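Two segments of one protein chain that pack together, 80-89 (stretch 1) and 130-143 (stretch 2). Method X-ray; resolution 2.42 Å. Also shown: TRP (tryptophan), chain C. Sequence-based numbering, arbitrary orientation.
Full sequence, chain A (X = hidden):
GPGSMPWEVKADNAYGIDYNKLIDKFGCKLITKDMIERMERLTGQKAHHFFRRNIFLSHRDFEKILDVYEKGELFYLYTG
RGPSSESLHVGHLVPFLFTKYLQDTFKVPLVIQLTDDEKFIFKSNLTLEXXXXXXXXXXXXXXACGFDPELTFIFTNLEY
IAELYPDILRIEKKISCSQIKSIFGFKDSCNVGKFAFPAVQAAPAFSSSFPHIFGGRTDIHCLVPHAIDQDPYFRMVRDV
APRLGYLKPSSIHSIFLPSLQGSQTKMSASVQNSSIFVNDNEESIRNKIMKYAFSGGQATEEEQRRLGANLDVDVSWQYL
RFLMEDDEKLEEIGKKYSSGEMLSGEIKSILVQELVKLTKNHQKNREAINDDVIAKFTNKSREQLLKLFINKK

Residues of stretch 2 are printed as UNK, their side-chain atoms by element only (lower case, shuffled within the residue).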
# COMPACT_ATOMS: atom_id res chain seq x y z
N GLY A 80 4.79 8.51 -16.22
CA GLY A 80 3.64 8.76 -15.32
C GLY A 80 3.17 10.19 -15.25
O GLY A 80 3.74 11.06 -15.90
N ARG A 81 2.12 10.40 -14.46
CA ARG A 81 1.44 11.68 -14.33
C ARG A 81 0.71 11.77 -12.96
O ARG A 81 0.07 10.84 -12.52
CB ARG A 81 0.50 11.83 -15.52
CG ARG A 81 -0.71 12.73 -15.34
CD ARG A 81 -0.36 14.20 -15.13
NE ARG A 81 -1.55 15.01 -14.90
CZ ARG A 81 -1.54 16.28 -14.53
NH1 ARG A 81 -0.40 16.91 -14.34
NH2 ARG A 81 -2.69 16.92 -14.33
N GLY A 82 0.85 12.89 -12.27
CA GLY A 82 0.15 13.11 -11.01
C GLY A 82 -1.06 14.00 -11.22
O GLY A 82 -0.90 15.18 -11.48
N PRO A 83 -2.29 13.45 -11.12
CA PRO A 83 -3.50 14.21 -11.37
C PRO A 83 -3.88 15.20 -10.26
O PRO A 83 -4.77 14.92 -9.46
CB PRO A 83 -4.57 13.11 -11.47
CG PRO A 83 -4.07 12.04 -10.65
CD PRO A 83 -2.60 12.06 -10.77
N SER A 84 -3.23 16.37 -10.24
CA SER A 84 -3.60 17.45 -9.33
C SER A 84 -4.52 18.47 -9.98
O SER A 84 -4.99 19.40 -9.32
CB SER A 84 -2.34 18.15 -8.84
OG SER A 84 -1.34 18.10 -9.83
N SER A 85 -4.74 18.33 -11.28
CA SER A 85 -5.63 19.23 -12.03
C SER A 85 -6.37 18.41 -13.05
O SER A 85 -5.91 17.35 -13.46
CB SER A 85 -4.82 20.33 -12.74
OG SER A 85 -4.07 19.80 -13.83
N GLU A 86 -7.53 18.90 -13.46
CA GLU A 86 -8.40 18.17 -14.37
C GLU A 86 -7.80 18.07 -15.77
O GLU A 86 -8.05 17.08 -16.47
CB GLU A 86 -9.79 18.79 -14.44
CG GLU A 86 -10.84 17.78 -14.88
CD GLU A 86 -12.24 18.37 -14.95
OE1 GLU A 86 -12.87 18.53 -13.88
OE2 GLU A 86 -12.70 18.63 -16.09
N SER A 87 -7.01 19.07 -16.17
CA SER A 87 -6.33 19.05 -17.46
C SER A 87 -4.81 19.12 -17.33
O SER A 87 -4.27 19.68 -16.39
CB SER A 87 -6.84 20.19 -18.33
OG SER A 87 -6.35 20.04 -19.65
N LEU A 88 -4.12 18.53 -18.29
CA LEU A 88 -2.66 18.57 -18.32
C LEU A 88 -2.19 19.94 -18.80
O LEU A 88 -2.81 20.52 -19.69
CB LEU A 88 -2.11 17.47 -19.24
CG LEU A 88 -1.79 16.13 -18.53
CD1 LEU A 88 -2.95 15.60 -17.69
CD2 LEU A 88 -1.33 15.09 -19.55
N HIS A 89 -1.11 20.45 -18.20
CA HIS A 89 -0.43 21.65 -18.74
C HIS A 89 0.24 21.22 -20.04
O HIS A 89 0.45 20.03 -20.28
CB HIS A 89 0.64 22.22 -17.81
CG HIS A 89 0.17 22.49 -16.41
ND1 HIS A 89 0.84 22.05 -15.29
CD2 HIS A 89 -0.90 23.19 -15.95
CE1 HIS A 89 0.21 22.45 -14.20
NE2 HIS A 89 -0.85 23.14 -14.57
N UNK A 130 -11.75 13.47 -6.00
CA UNK A 130 -11.30 14.44 -6.99
C UNK A 130 -10.12 13.94 -7.79
O UNK A 130 -10.07 14.10 -9.02
c UNK A 130 -11.73 17.69 -4.86
c UNK A 130 -12.15 16.50 -5.70
o UNK A 130 -12.23 18.78 -5.11
c UNK A 130 -10.93 15.75 -6.31
o UNK A 130 -10.91 17.53 -3.94
N UNK A 131 -9.17 13.33 -7.09
CA UNK A 131 -7.96 12.81 -7.68
C UNK A 131 -8.25 11.65 -8.63
O UNK A 131 -7.56 11.47 -9.64
c UNK A 131 -5.63 12.21 -7.20
o UNK A 131 -6.87 13.27 -5.56
c UNK A 131 -6.97 12.31 -6.61
N UNK A 132 -9.27 10.88 -8.30
CA UNK A 132 -9.64 9.74 -9.11
C UNK A 132 -10.27 10.24 -10.39
O UNK A 132 -9.88 9.79 -11.47
c UNK A 132 -10.58 8.82 -8.33
n UNK A 132 -9.93 6.57 -9.26
c UNK A 132 -12.04 7.06 -9.55
c UNK A 132 -10.48 5.56 -9.91
c UNK A 132 -10.89 7.53 -9.03
n UNK A 132 -11.76 5.83 -10.10
N UNK A 133 -11.23 11.18 -10.28
CA UNK A 133 -11.84 11.81 -11.46
C UNK A 133 -10.83 12.56 -12.33
O UNK A 133 -10.89 12.47 -13.58
c UNK A 133 -12.96 12.77 -11.05
n UNK A 133 -14.90 12.83 -9.60
c UNK A 133 -14.12 12.07 -10.35
o UNK A 133 -14.31 10.85 -10.49
N UNK A 134 -9.93 13.31 -11.68
CA UNK A 134 -8.92 14.07 -12.39
C UNK A 134 -8.01 13.10 -13.14
O UNK A 134 -7.49 13.42 -14.21
c UNK A 134 -9.87 16.57 -11.05
o UNK A 134 -9.98 19.53 -8.86
c UNK A 134 -8.27 17.92 -9.22
c UNK A 134 -7.80 16.79 -9.87
c UNK A 134 -10.35 17.72 -10.41
c UNK A 134 -8.04 14.85 -11.44
c UNK A 134 -8.59 16.09 -10.78
c UNK A 134 -9.54 18.39 -9.50
N UNK A 135 -7.78 11.93 -12.53
CA UNK A 135 -7.04 10.86 -13.18
C UNK A 135 -7.69 10.43 -14.48
O UNK A 135 -7.01 10.31 -15.49
c UNK A 135 -6.93 9.67 -12.26
N UNK A 136 -9.01 10.22 -14.47
CA UNK A 136 -9.68 9.71 -15.67
C UNK A 136 -9.74 10.73 -16.79
O UNK A 136 -9.60 10.37 -17.96
c UNK A 136 -11.27 6.65 -16.17
c UNK A 136 -10.13 7.06 -14.11
o UNK A 136 -10.08 3.48 -14.67
c UNK A 136 -10.84 7.56 -15.20
c UNK A 136 -11.03 9.06 -15.36
c UNK A 136 -9.90 5.70 -13.94
c UNK A 136 -11.04 5.27 -16.01
c UNK A 136 -10.34 4.81 -14.89
N UNK A 137 -9.92 12.00 -16.45
CA UNK A 137 -9.88 13.04 -17.46
C UNK A 137 -8.48 13.16 -18.03
O UNK A 137 -8.30 13.25 -19.25
o UNK A 137 -12.38 14.48 -18.77
o UNK A 137 -13.84 13.63 -17.38
c UNK A 137 -10.34 14.38 -16.89
c UNK A 137 -12.74 14.15 -17.62
c UNK A 137 -11.80 14.40 -16.47
N UNK A 138 -7.50 13.15 -17.13
CA UNK A 138 -6.08 13.14 -17.53
C UNK A 138 -5.73 12.02 -18.52
O UNK A 138 -4.96 12.26 -19.45
o UNK A 138 -4.17 14.51 -14.73
n UNK A 138 -5.98 15.32 -15.80
c UNK A 138 -5.07 14.36 -15.54
c UNK A 138 -5.18 13.04 -16.31
N UNK A 139 -6.30 10.82 -18.34
CA UNK A 139 -6.09 9.71 -19.28
C UNK A 139 -6.49 10.07 -20.70
O UNK A 139 -5.81 9.68 -21.65
s UNK A 139 -7.12 6.14 -17.42
c UNK A 139 -6.48 7.81 -17.63
c UNK A 139 -6.90 8.47 -18.91
c UNK A 139 -7.10 5.59 -19.13
N UNK A 140 -7.61 10.78 -20.83
CA UNK A 140 -8.08 11.24 -22.13
C UNK A 140 -7.05 12.15 -22.82
O UNK A 140 -6.78 12.01 -24.02
c UNK A 140 -13.06 11.11 -21.19
c UNK A 140 -9.42 11.99 -22.00
c UNK A 140 -10.58 11.15 -21.50
c UNK A 140 -11.82 11.99 -21.22
n UNK A 140 -14.31 11.82 -20.78
N UNK A 141 -6.50 13.09 -22.06
CA UNK A 141 -5.44 13.94 -22.58
C UNK A 141 -4.24 13.08 -22.95
O UNK A 141 -3.55 13.35 -23.92
c UNK A 141 -4.96 14.94 -21.53
o UNK A 141 -5.91 16.44 -19.96
o UNK A 141 -6.96 16.19 -21.87
c UNK A 141 -6.03 15.92 -21.10
N UNK A 142 -3.96 12.06 -22.14
CA UNK A 142 -2.80 11.21 -22.38
C UNK A 142 -3.02 10.40 -23.66
O UNK A 142 -2.14 10.39 -24.53
c UNK A 142 -1.74 10.53 -18.73
c UNK A 142 -2.46 10.32 -21.18
c UNK A 142 -1.87 11.19 -20.07
c UNK A 142 -1.46 9.22 -21.57
N UNK A 143 -4.19 9.79 -23.79
CA UNK A 143 -4.52 9.00 -25.00
C UNK A 143 -4.57 9.87 -26.25
O UNK A 143 -4.24 9.42 -27.36
c UNK A 143 -7.04 6.78 -23.12
c UNK A 143 -5.73 7.18 -23.73
c UNK A 143 -6.30 7.59 -26.13
c UNK A 143 -5.86 8.24 -24.82
N TRP C . 4.70 11.60 -9.40
CA TRP C . 4.85 12.04 -10.82
C TRP C . 4.39 13.48 -10.98
O TRP C . 3.64 13.99 -10.13
CB TRP C . 4.09 11.12 -11.80
CG TRP C . 4.85 9.87 -12.19
CD1 TRP C . 4.62 8.59 -11.74
CD2 TRP C . 5.95 9.77 -13.11
NE1 TRP C . 5.50 7.72 -12.32
CE2 TRP C . 6.34 8.42 -13.15
CE3 TRP C . 6.64 10.70 -13.89
CZ2 TRP C . 7.38 7.97 -13.96
CZ3 TRP C . 7.68 10.25 -14.68
CH2 TRP C . 8.05 8.89 -14.70
OXT TRP C . 4.79 14.14 -11.96

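Position 130 carries three carbons, the third bearing two oxygens, and reaches nothing on stretch 1: Glu130. Position 131 has one carbon bearing an oxygen and a carbon; that methyl lies 3.8 Å from Pro83 CG. This is Thr131, its methyl CG2 also 3.6 Å from Pro83 O. At 132, one carbon leads to a five-membered ring of three carbons and two nitrogens; its CA-to-CB bond points away, and nothing of the side chain touches stretch 1: His132. At 133, two carbons end in one oxygen and one nitrogen, out of contact: Asn133.

Position 134 bears a six-carbon ring with an oxygen, and its CB sits 3.9 Å from Pro83 CB. It is Tyr134. The loop borders the Tyr134 ring along one edge and covers one face, with Pro83 O near the ring plane at the edge and Glu86 N over the face. Position 135 has a single carbon, 4.0 Å from Pro83 CG: Ala135. Here the backbone approaches too, with Pro83 CB 3.6 Å from Ala135 N. Position 136 repeats the ring of six carbons and one oxygen, but its CA-to-CB bond points away, and nothing of the side chain touches stretch 1: Tyr136.

Position 137 has three carbons, the last with two oxygens, and its CB lies 3.6 Å from Glu86 O. This is Glu137, whose CG is 3.9 Å from Glu86 CG, an aliphatic contact between two acidic side chains.

Position 138 has two carbons, the second bearing an oxygen 2.7 Å from Arg81 NE and a nitrogen 3.1 Å from Ser85 O. An amide offers both an acceptor and a donor, and both are used: this is Asn138. Asn138 OD1 accepts from Arg81 NE and, at 2.9 Å, from Arg81 NH2, while Asn138 ND2 donates to Ser85 O.

Position 139 is an unbranched chain of two carbons, sulfur and carbon; its CA-to-CB bond points away, and nothing of the side chain touches stretch 1: Met139. Position 140, four carbons ending in nitrogen, is also out of reach: Lys140. Position 141 has two carbons, the second with two oxygens, one of them 3.2 Å from Leu88 N. It is Asp141, and OD1 accepts a hydrogen bond from Leu88 N. Position 142 has four carbons forked at the first, touching Leu88: Ile142, with CG1 4.0 Å from Leu88 CD2. Position 143 has the same forked set but lies out of reach: Ile143.

The design rule is a helix face of 131, 134, 135, 137, 138, 141 and 142 set against a strand end and the loop that follows. Pro83 packs on the helix at one end and Leu88 on Ile142 at the other. Between them Asn138 ties Arg81 to the Ser85 carbonyl, and Arg81 NH2 also donates to Ser85 OG at 3.2 Å, tying the strand end to the loop.

Stretch 2 130-143: ETHNYAYENMKDII
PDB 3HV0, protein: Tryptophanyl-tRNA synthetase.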